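Local coordinates for tail spike protein (Acinetobacter phage vB_AbaP_AS12, PDB 6EU4) that probably recognises and depolymerises the capsular polysaccharide of its Acinetobacter baumannii host, as a trimeric tailspike at the end of the phage tail, at residues S371-V376 / F388-N393; S404-V409 / S413-S418; Q537-I542 / A561-L566. All blocks are in the same frame, centred on the assembly; numbering follows the deposited sequence.

Contacts 1 and 2 belong to the same part of the chain, a parallel beta-helix, probably right-handed as in other phage tailspikes. Their centres are about 8 Å apart. Strands 371-376 and 405-409 pair in parallel on neighbouring turns, with V375 N 2.8 Å from Y408 O and F373 N 2.8 Å from L406 O. Both contacts are packed mainly from apolar, buried side chains. Contact 3 lies in a separate beta-sheet region closer to the C-terminus, with its centre about 44 Å from that of contact 1 and about 39 Å from that of contact 2. Contacts 2 and 3 both reach the second subunit of the trimer.

Contact 1: residues S371-V376 / F388-N393; sequences SMFCVV and FGFAYN
The ring of F390 is sandwiched between M372 and F388. CG of M372 sits over the centre of one face, 3.6 Å from the ring centroid, as a CH-pi contact. CB of F388, two residues earlier in the same strand, covers the opposite face, nearer the rim. At the edge of the F390 ring, close to its plane, lies F373, whose CE2 is 3.7 Å from F390 CZ. F373 also points an edge at the face of F388. This T-shaped pair has centroids 5.8 Å apart and planes at 84°.

M372 is a selenomethionine. Its selenium makes an oblique Met-aromatic contact, with SE 3.5 Å from F390 CE1. Chi1 (-73°) sets CG over the ring, the bend at chi2 (-65°) keeps SE beside it, and chi3 turns the terminal methyl off. M372 and F390 run past each other in opposite directions. The grip is wholly apolar and buried.

The contact spans two faces of the parallel beta-helix. The chain turns a corner at M372 and F373, and G389 is the centre of an inverse gamma turn from F388 to F390. Within the helix, F373 meets F337 from the preceding turn, and the F388 ring meets that of F350 with the planes about parallel. L383 of strand 380-384 touches both F373 and F388. L406 of strand 405-409 touches F373 and F390 from the next turn.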
loop_
_atom_site.group_PDB
_atom_site.type_symbol
_atom_site.label_atom_id
_atom_site.label_comp_id
_atom_site.label_asym_id
_atom_site.label_seq_id
_atom_site.Cartn_x
_atom_site.Cartn_y
_atom_site.Cartn_z
ATOM N N SER A 371 -19.550 4.610 18.106
ATOM C CA SER A 371 -19.206 4.802 16.712
ATOM C C SER A 371 -18.219 3.740 16.251
ATOM O O SER A 371 -17.329 3.330 17.000
ATOM C CB SER A 371 -18.615 6.202 16.474
ATOM O OG SER A 371 -17.452 6.449 17.255
HETATM N N MSE A 372 -18.346 3.315 15.002
HETATM C CA MSE A 372 -17.378 2.351 14.495
HETATM C C MSE A 372 -16.001 2.990 14.329
HETATM O O MSE A 372 -14.991 2.381 14.707
HETATM C CB MSE A 372 -17.841 1.733 13.180
HETATM C CG MSE A 372 -18.987 0.745 13.353
HETATM SE SE MSE A 372 -18.485 -0.862 14.399
HETATM C CE MSE A 372 -18.997 -0.260 16.193
ATOM N N PHE A 373 -15.967 4.219 13.803
ATOM C CA PHE A 373 -14.739 5.001 13.680
ATOM C C PHE A 373 -14.882 6.192 14.601
ATOM O O PHE A 373 -15.673 7.098 14.325
ATOM C CB PHE A 373 -14.495 5.424 12.228
ATOM C CG PHE A 373 -14.298 4.261 11.319
ATOM C CD1 PHE A 373 -13.038 3.679 11.176
ATOM C CD2 PHE A 373 -15.370 3.697 10.646
ATOM C CE1 PHE A 373 -12.862 2.570 10.374
ATOM C CE2 PHE A 373 -15.182 2.580 9.829
ATOM C CZ PHE A 373 -13.928 2.021 9.702
ATOM N N CYS A 374 -14.171 6.157 15.724
ATOM C CA CYS A 374 -14.152 7.255 16.684
ATOM C C CYS A 374 -12.861 8.027 16.405
ATOM O O CYS A 374 -11.769 7.572 16.747
ATOM C CB CYS A 374 -14.218 6.717 18.107
ATOM S SG CYS A 374 -14.274 7.999 19.364
ATOM N N VAL A 375 -12.989 9.186 15.762
ATOM C CA VAL A 375 -11.880 9.874 15.100
ATOM C C VAL A 375 -11.713 11.215 15.796
ATOM O O VAL A 375 -12.443 12.172 15.495
ATOM C CB VAL A 375 -12.146 10.047 13.600
ATOM C CG1 VAL A 375 -10.934 10.625 12.889
ATOM C CG2 VAL A 375 -12.520 8.720 12.959
ATOM N N VAL A 376 -10.749 11.309 16.726
ATOM C CA VAL A 376 -10.676 12.430 17.646
ATOM C C VAL A 376 -9.262 13.021 17.714
ATOM O O VAL A 376 -8.269 12.376 17.377
ATOM C CB VAL A 376 -11.161 12.018 19.058
ATOM C CG1 VAL A 376 -12.525 11.355 18.975
ATOM C CG2 VAL A 376 -10.128 11.089 19.768
ATOM N N PHE A 388 -16.983 -3.370 4.798
ATOM C CA PHE A 388 -17.117 -3.372 6.262
ATOM C C PHE A 388 -18.461 -3.951 6.667
ATOM O O PHE A 388 -19.508 -3.316 6.473
ATOM C CB PHE A 388 -16.940 -1.968 6.810
ATOM C CG PHE A 388 -15.557 -1.426 6.601
ATOM C CD1 PHE A 388 -15.238 -0.741 5.437
ATOM C CD2 PHE A 388 -14.563 -1.644 7.547
ATOM C CE1 PHE A 388 -13.964 -0.243 5.243
ATOM C CE2 PHE A 388 -13.292 -1.176 7.352
ATOM C CZ PHE A 388 -12.978 -0.480 6.194
ATOM N N GLY A 389 -18.407 -5.137 7.268
ATOM C CA GLY A 389 -19.581 -5.911 7.606
ATOM C C GLY A 389 -20.225 -5.482 8.911
ATOM O O GLY A 389 -20.503 -6.326 9.768
ATOM N N PHE A 390 -20.490 -4.177 9.067
ATOM C CA PHE A 390 -21.225 -3.689 10.227
ATOM C C PHE A 390 -22.667 -4.180 10.102
ATOM O O PHE A 390 -23.348 -3.863 9.122
ATOM C CB PHE A 390 -21.178 -2.163 10.278
ATOM C CG PHE A 390 -19.773 -1.590 10.304
ATOM C CD1 PHE A 390 -18.799 -2.121 11.139
ATOM C CD2 PHE A 390 -19.446 -0.522 9.500
ATOM C CE1 PHE A 390 -17.514 -1.598 11.151
ATOM C CE2 PHE A 390 -18.185 0.012 9.499
ATOM C CZ PHE A 390 -17.203 -0.522 10.307
ATOM N N ALA A 391 -23.128 -4.973 11.073
ATOM C CA ALA A 391 -24.360 -5.733 10.875
ATOM C C ALA A 391 -25.600 -4.857 10.887
ATOM O O ALA A 391 -26.603 -5.220 10.254
ATOM C CB ALA A 391 -24.492 -6.823 11.945
ATOM N N TYR A 392 -25.582 -3.742 11.626
ATOM C CA TYR A 392 -26.820 -3.076 12.019
ATOM C C TYR A 392 -26.891 -1.601 11.629
ATOM O O TYR A 392 -25.963 -0.819 11.868
ATOM C CB TYR A 392 -27.035 -3.165 13.534
ATOM C CG TYR A 392 -26.952 -4.577 14.074
ATOM C CD1 TYR A 392 -27.678 -5.616 13.503
ATOM C CD2 TYR A 392 -26.098 -4.876 15.114
ATOM C CE1 TYR A 392 -27.577 -6.890 13.985
ATOM C CE2 TYR A 392 -25.983 -6.143 15.591
ATOM C CZ TYR A 392 -26.711 -7.149 15.027
ATOM O OH TYR A 392 -26.590 -8.414 15.539
ATOM N N ASN A 393 -28.055 -1.217 11.119
ATOM C CA ASN A 393 -28.492 0.171 11.111
ATOM C C ASN A 393 -29.844 0.222 11.816
ATOM O O ASN A 393 -30.297 -0.780 12.392
ATOM C CB ASN A 393 -28.496 0.760 9.689
ATOM C CG ASN A 393 -29.558 0.165 8.791
ATOM O OD1 ASN A 393 -30.539 -0.436 9.256
ATOM N ND2 ASN A 393 -29.389 0.368 7.479
#

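Contact 2: residues S404-V409 / S413-S418; sequences SALAYV and SVFEVS
A CH-pi contact joins A407 to F415. The methyl CB of A407 lies over one face of the F415 ring, displaced toward the rim. It is 3.8 Å from the centroid and 27° off the ring normal. Its closest ring atom is F415 CE2, 3.4 Å from A407 CB. The ring is brought under this methyl by chi1 of 180°, which sends CG of F415 away from its own backbone N and inward across the gap between the strands.

Aliphatic packing extends the contact on both sides of A407 in the chain. L406 meets the ring at its edge, near the ring plane, with CD2 4.4 Å from F415 CE2. V409 works with both of its methyls. CG2 presses on the root of the phenylalanine, 3.5 Å from F415 CB, and approaches the ring obliquely. CG1 reaches the start of 413-418, 3.8 Å from S413 CB. V409 and F415 cross at about a right angle.

The polar end of S413 looks to other partners. S413 offers its CB to V409, while its OG hydrogen-bonds to E410 O and S379 N.

Strands 407-409 and 414-417 lie on different faces of the beta-helix. Their axes approach to 7.8 Å, with 145° between their N-to-C directions, so they run roughly antiparallel. They are not a hydrogen-bonded pair. A short link of three residues joins the two segments, and the chain turns a corner at L406. Neighbouring turns close the layer: F415 touches V381 and L383 of strand 380-384 on one side and V443 of strand 443-445 on the other. V414 packs on E420 and E416 on P419 of the second subunit.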
loop_
_atom_site.group_PDB
_atom_site.type_symbol
_atom_site.label_atom_id
_atom_site.label_comp_id
_atom_site.label_asym_id
_atom_site.label_seq_id
_atom_site.Cartn_x
_atom_site.Cartn_y
_atom_site.Cartn_z
ATOM N N SER A 404 -24.887 1.329 16.197
ATOM C CA SER A 404 -23.888 2.369 16.339
ATOM C C SER A 404 -23.992 3.388 15.206
ATOM O O SER A 404 -24.639 3.160 14.173
ATOM C CB SER A 404 -22.485 1.773 16.336
ATOM O OG SER A 404 -22.111 1.361 15.027
ATOM N N ALA A 405 -23.286 4.504 15.391
ATOM C CA ALA A 405 -22.921 5.371 14.286
ATOM C C ALA A 405 -21.813 4.725 13.438
ATOM O O ALA A 405 -21.096 3.826 13.886
ATOM C CB ALA A 405 -22.439 6.724 14.818
ATOM N N LEU A 406 -21.678 5.173 12.181
ATOM C CA LEU A 406 -20.483 4.810 11.422
ATOM C C LEU A 406 -19.271 5.526 11.987
ATOM O O LEU A 406 -18.233 4.908 12.243
ATOM C CB LEU A 406 -20.619 5.142 9.930
ATOM C CG LEU A 406 -19.339 4.900 9.103
ATOM C CD1 LEU A 406 -18.998 3.388 9.149
ATOM C CD2 LEU A 406 -19.462 5.360 7.649
ATOM N N ALA A 407 -19.391 6.828 12.222
ATOM C CA ALA A 407 -18.231 7.604 12.628
ATOM C C ALA A 407 -18.632 8.821 13.438
ATOM O O ALA A 407 -19.695 9.410 13.228
ATOM C CB ALA A 407 -17.421 8.065 11.424
ATOM N N TYR A 408 -17.752 9.171 14.373
ATOM C CA TYR A 408 -17.774 10.418 15.110
ATOM C C TYR A 408 -16.433 11.082 14.888
ATOM O O TYR A 408 -15.389 10.449 15.090
ATOM C CB TYR A 408 -17.992 10.192 16.599
ATOM C CG TYR A 408 -17.981 11.474 17.391
ATOM C CD1 TYR A 408 -18.947 12.441 17.184
ATOM C CD2 TYR A 408 -17.008 11.713 18.344
ATOM C CE1 TYR A 408 -18.958 13.601 17.894
ATOM C CE2 TYR A 408 -17.023 12.892 19.077
ATOM C CZ TYR A 408 -18.003 13.816 18.848
ATOM O OH TYR A 408 -18.026 15.006 19.545
ATOM N N VAL A 409 -16.463 12.334 14.449
ATOM C CA VAL A 409 -15.273 13.044 14.006
ATOM C C VAL A 409 -15.229 14.379 14.732
ATOM O O VAL A 409 -16.145 15.193 14.586
ATOM C CB VAL A 409 -15.266 13.256 12.478
ATOM C CG1 VAL A 409 -13.886 13.680 12.015
ATOM C CG2 VAL A 409 -15.715 11.993 11.736
ATOM N N SER A 413 -10.118 16.709 13.599
ATOM C CA SER A 413 -9.895 15.487 12.837
ATOM C C SER A 413 -10.513 15.571 11.445
ATOM O O SER A 413 -11.351 16.428 11.153
ATOM C CB SER A 413 -10.478 14.295 13.564
ATOM O OG SER A 413 -9.816 14.101 14.811
ATOM N N VAL A 414 -10.090 14.651 10.588
ATOM C CA VAL A 414 -10.657 14.491 9.252
ATOM C C VAL A 414 -10.913 13.010 9.025
ATOM O O VAL A 414 -10.108 12.158 9.424
ATOM C CB VAL A 414 -9.753 15.096 8.162
ATOM C CG1 VAL A 414 -8.399 14.434 8.132
ATOM C CG2 VAL A 414 -10.438 15.014 6.805
ATOM N N PHE A 415 -12.059 12.712 8.416
ATOM C CA PHE A 415 -12.516 11.360 8.125
ATOM C C PHE A 415 -12.914 11.314 6.658
ATOM O O PHE A 415 -13.704 12.149 6.206
ATOM C CB PHE A 415 -13.711 10.993 9.018
ATOM C CG PHE A 415 -14.265 9.610 8.795
ATOM C CD1 PHE A 415 -13.484 8.478 9.010
ATOM C CD2 PHE A 415 -15.590 9.438 8.421
ATOM C CE1 PHE A 415 -14.016 7.200 8.851
ATOM C CE2 PHE A 415 -16.119 8.167 8.251
ATOM C CZ PHE A 415 -15.332 7.049 8.457
ATOM N N GLU A 416 -12.380 10.343 5.922
ATOM C CA GLU A 416 -12.577 10.246 4.480
ATOM C C GLU A 416 -13.085 8.849 4.146
ATOM O O GLU A 416 -12.531 7.858 4.623
ATOM C CB GLU A 416 -11.269 10.548 3.723
ATOM C CG GLU A 416 -10.738 11.970 3.978
ATOM C CD GLU A 416 -9.255 12.184 3.598
ATOM O OE1 GLU A 416 -8.441 11.245 3.676
ATOM O OE2 GLU A 416 -8.899 13.315 3.239
ATOM N N VAL A 417 -14.151 8.774 3.347
ATOM C CA VAL A 417 -14.727 7.507 2.890
ATOM C C VAL A 417 -14.819 7.540 1.376
ATOM O O VAL A 417 -15.555 8.362 0.817
ATOM C CB VAL A 417 -16.118 7.233 3.492
ATOM C CG1 VAL A 417 -16.663 5.869 3.005
ATOM C CG2 VAL A 417 -16.093 7.265 5.009
ATOM N N SER A 418 -14.099 6.638 0.718
ATOM C CA SER A 418 -14.087 6.578 -0.738
ATOM C C SER A 418 -15.442 6.131 -1.287
ATOM O O SER A 418 -16.224 5.485 -0.588
ATOM C CB SER A 418 -12.998 5.611 -1.212
ATOM O OG SER A 418 -13.403 4.264 -0.998
#

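Contact 3: residues Q537-I542 / A561-L566; sequences QLAFAI and ASWCRL
Q537 NE2 is held by two hydrogen bonds, to I487 O and to Q524 OE1. The other end of the amide is held too: Q537 OE1 accepts a hydrogen bond from R552 NH2 and also rests against the six-membered ring of W563, 3.6 Å from W563 CZ2. These bonds would fix the turn of the amide, whose plane lies 23° from that of the indole. The approach to the ring is oblique, and CB of Q537 adds a contact of 3.8 Å to W563 CH2.

A539, two residues on along the strand, meets the same ring tip: its CB is 3.7 Å from W563 CH2. The outer end of the six-membered ring thus meets Q537 and A539, both obliquely. The indole's own polar atom is satisfied, because W563 NE1 bonds to G512 O.

The two segments are not adjacent strands. Strand 547-554 lies between 535-542 and 564-565 in the antiparallel part of the sheet, so W563 reaches across it, touching W550 and R552 on the way. On the other flank of 535-542, V522 of strand 520-526 packs on A539. The trimer closes around this region: W563 O bonds to R570 NE of the second subunit, and F540 meets W525 of the third.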
loop_
_atom_site.group_PDB
_atom_site.type_symbol
_atom_site.label_atom_id
_atom_site.label_comp_id
_atom_site.label_asym_id
_atom_site.label_seq_id
_atom_site.Cartn_x
_atom_site.Cartn_y
_atom_site.Cartn_z
ATOM N N GLN A 537 -33.088 32.577 -6.199
ATOM C CA GLN A 537 -33.479 31.545 -7.140
ATOM C C GLN A 537 -33.884 32.181 -8.459
ATOM O O GLN A 537 -34.521 33.238 -8.484
ATOM C CB GLN A 537 -34.627 30.676 -6.608
ATOM C CG GLN A 537 -34.262 29.826 -5.388
ATOM C CD GLN A 537 -35.443 29.005 -4.879
ATOM O OE1 GLN A 537 -36.589 29.407 -5.002
ATOM N NE2 GLN A 537 -35.156 27.824 -4.338
ATOM N N LEU A 538 -33.452 31.543 -9.545
ATOM C CA LEU A 538 -33.901 31.812 -10.903
ATOM C C LEU A 538 -34.698 30.598 -11.368
ATOM O O LEU A 538 -34.157 29.486 -11.415
ATOM C CB LEU A 538 -32.706 32.046 -11.826
ATOM C CG LEU A 538 -32.954 32.033 -13.338
ATOM C CD1 LEU A 538 -34.000 33.043 -13.763
ATOM C CD2 LEU A 538 -31.631 32.262 -14.075
ATOM N N ALA A 539 -35.973 30.801 -11.679
ATOM C CA ALA A 539 -36.861 29.717 -12.092
ATOM C C ALA A 539 -37.274 29.888 -13.545
ATOM O O ALA A 539 -37.706 30.977 -13.954
ATOM C CB ALA A 539 -38.105 29.650 -11.208
ATOM N N PHE A 540 -37.128 28.799 -14.320
ATOM C CA PHE A 540 -37.604 28.699 -15.692
ATOM C C PHE A 540 -38.869 27.846 -15.690
ATOM O O PHE A 540 -38.798 26.628 -15.495
ATOM C CB PHE A 540 -36.550 28.061 -16.594
ATOM C CG PHE A 540 -35.289 28.864 -16.730
ATOM C CD1 PHE A 540 -35.186 29.835 -17.713
ATOM C CD2 PHE A 540 -34.200 28.636 -15.905
ATOM C CE1 PHE A 540 -34.031 30.581 -17.860
ATOM C CE2 PHE A 540 -33.031 29.386 -16.058
ATOM C CZ PHE A 540 -32.950 30.349 -17.037
ATOM N N ALA A 541 -40.019 28.487 -15.878
ATOM C CA ALA A 541 -41.291 27.786 -16.043
ATOM C C ALA A 541 -41.431 27.419 -17.512
ATOM O O ALA A 541 -41.788 28.261 -18.337
ATOM C CB ALA A 541 -42.447 28.659 -15.570
ATOM N N ILE A 542 -41.189 26.147 -17.842
ATOM C CA ILE A 542 -40.933 25.718 -19.216
ATOM C C ILE A 542 -42.219 25.157 -19.820
ATOM O O ILE A 542 -42.703 24.098 -19.409
ATOM C CB ILE A 542 -39.799 24.686 -19.271
ATOM C CG1 ILE A 542 -38.511 25.271 -18.677
ATOM C CG2 ILE A 542 -39.580 24.202 -20.711
ATOM C CD1 ILE A 542 -37.401 24.275 -18.535
ATOM N N ALA A 561 -38.654 36.492 -0.289
ATOM C CA ALA A 561 -39.459 37.558 -0.857
ATOM C C ALA A 561 -40.273 37.033 -2.042
ATOM O O ALA A 561 -40.051 35.926 -2.549
ATOM C CB ALA A 561 -38.566 38.708 -1.297
ATOM N N SER A 562 -41.242 37.846 -2.473
ATOM C CA SER A 562 -42.131 37.458 -3.567
ATOM C C SER A 562 -41.360 37.202 -4.860
ATOM O O SER A 562 -40.338 37.834 -5.146
ATOM C CB SER A 562 -43.177 38.545 -3.814
ATOM O OG SER A 562 -43.942 38.794 -2.646
ATOM N N TRP A 563 -41.877 36.273 -5.660
ATOM C CA TRP A 563 -41.319 36.018 -6.983
ATOM C C TRP A 563 -41.520 37.219 -7.910
ATOM O O TRP A 563 -42.560 37.886 -7.876
ATOM C CB TRP A 563 -41.994 34.806 -7.612
ATOM C CG TRP A 563 -41.537 33.463 -7.153
ATOM C CD1 TRP A 563 -42.227 32.594 -6.351
ATOM C CD2 TRP A 563 -40.323 32.801 -7.509
ATOM N NE1 TRP A 563 -41.512 31.442 -6.185
ATOM C CE2 TRP A 563 -40.339 31.537 -6.882
ATOM C CE3 TRP A 563 -39.224 33.153 -8.289
ATOM C CZ2 TRP A 563 -39.301 30.622 -7.016
ATOM C CZ3 TRP A 563 -38.186 32.246 -8.428
ATOM C CH2 TRP A 563 -38.236 30.983 -7.781
ATOM N N CYS A 564 -40.535 37.437 -8.789
ATOM C CA CYS A 564 -40.504 38.554 -9.728
ATOM C C CYS A 564 -40.381 38.023 -11.152
ATOM O O CYS A 564 -39.355 37.432 -11.512
ATOM C CB CYS A 564 -39.333 39.487 -9.421
ATOM S SG CYS A 564 -39.451 40.253 -7.784
ATOM N N ARG A 565 -41.403 38.262 -11.963
ATOM C CA ARG A 565 -41.384 37.849 -13.362
ATOM C C ARG A 565 -40.653 38.878 -14.215
ATOM O O ARG A 565 -41.010 40.055 -14.222
ATOM C CB ARG A 565 -42.813 37.658 -13.865
ATOM C CG ARG A 565 -42.935 37.223 -15.320
ATOM C CD ARG A 565 -44.408 36.940 -15.650
ATOM N NE ARG A 565 -44.688 36.907 -17.083
ATOM C CZ ARG A 565 -45.772 36.350 -17.627
ATOM N NH1 ARG A 565 -46.687 35.765 -16.859
ATOM N NH2 ARG A 565 -45.946 36.367 -18.939
ATOM N N LEU A 566 -39.653 38.421 -14.963
ATOM C CA LEU A 566 -38.827 39.325 -15.750
ATOM C C LEU A 566 -39.561 39.821 -16.987
ATOM O O LEU A 566 -40.313 39.087 -17.636
ATOM C CB LEU A 566 -37.528 38.642 -16.171
ATOM C CG LEU A 566 -36.619 38.163 -15.039
ATOM C CD1 LEU A 566 -35.322 37.627 -15.618
ATOM C CD2 LEU A 566 -36.347 39.295 -14.062
#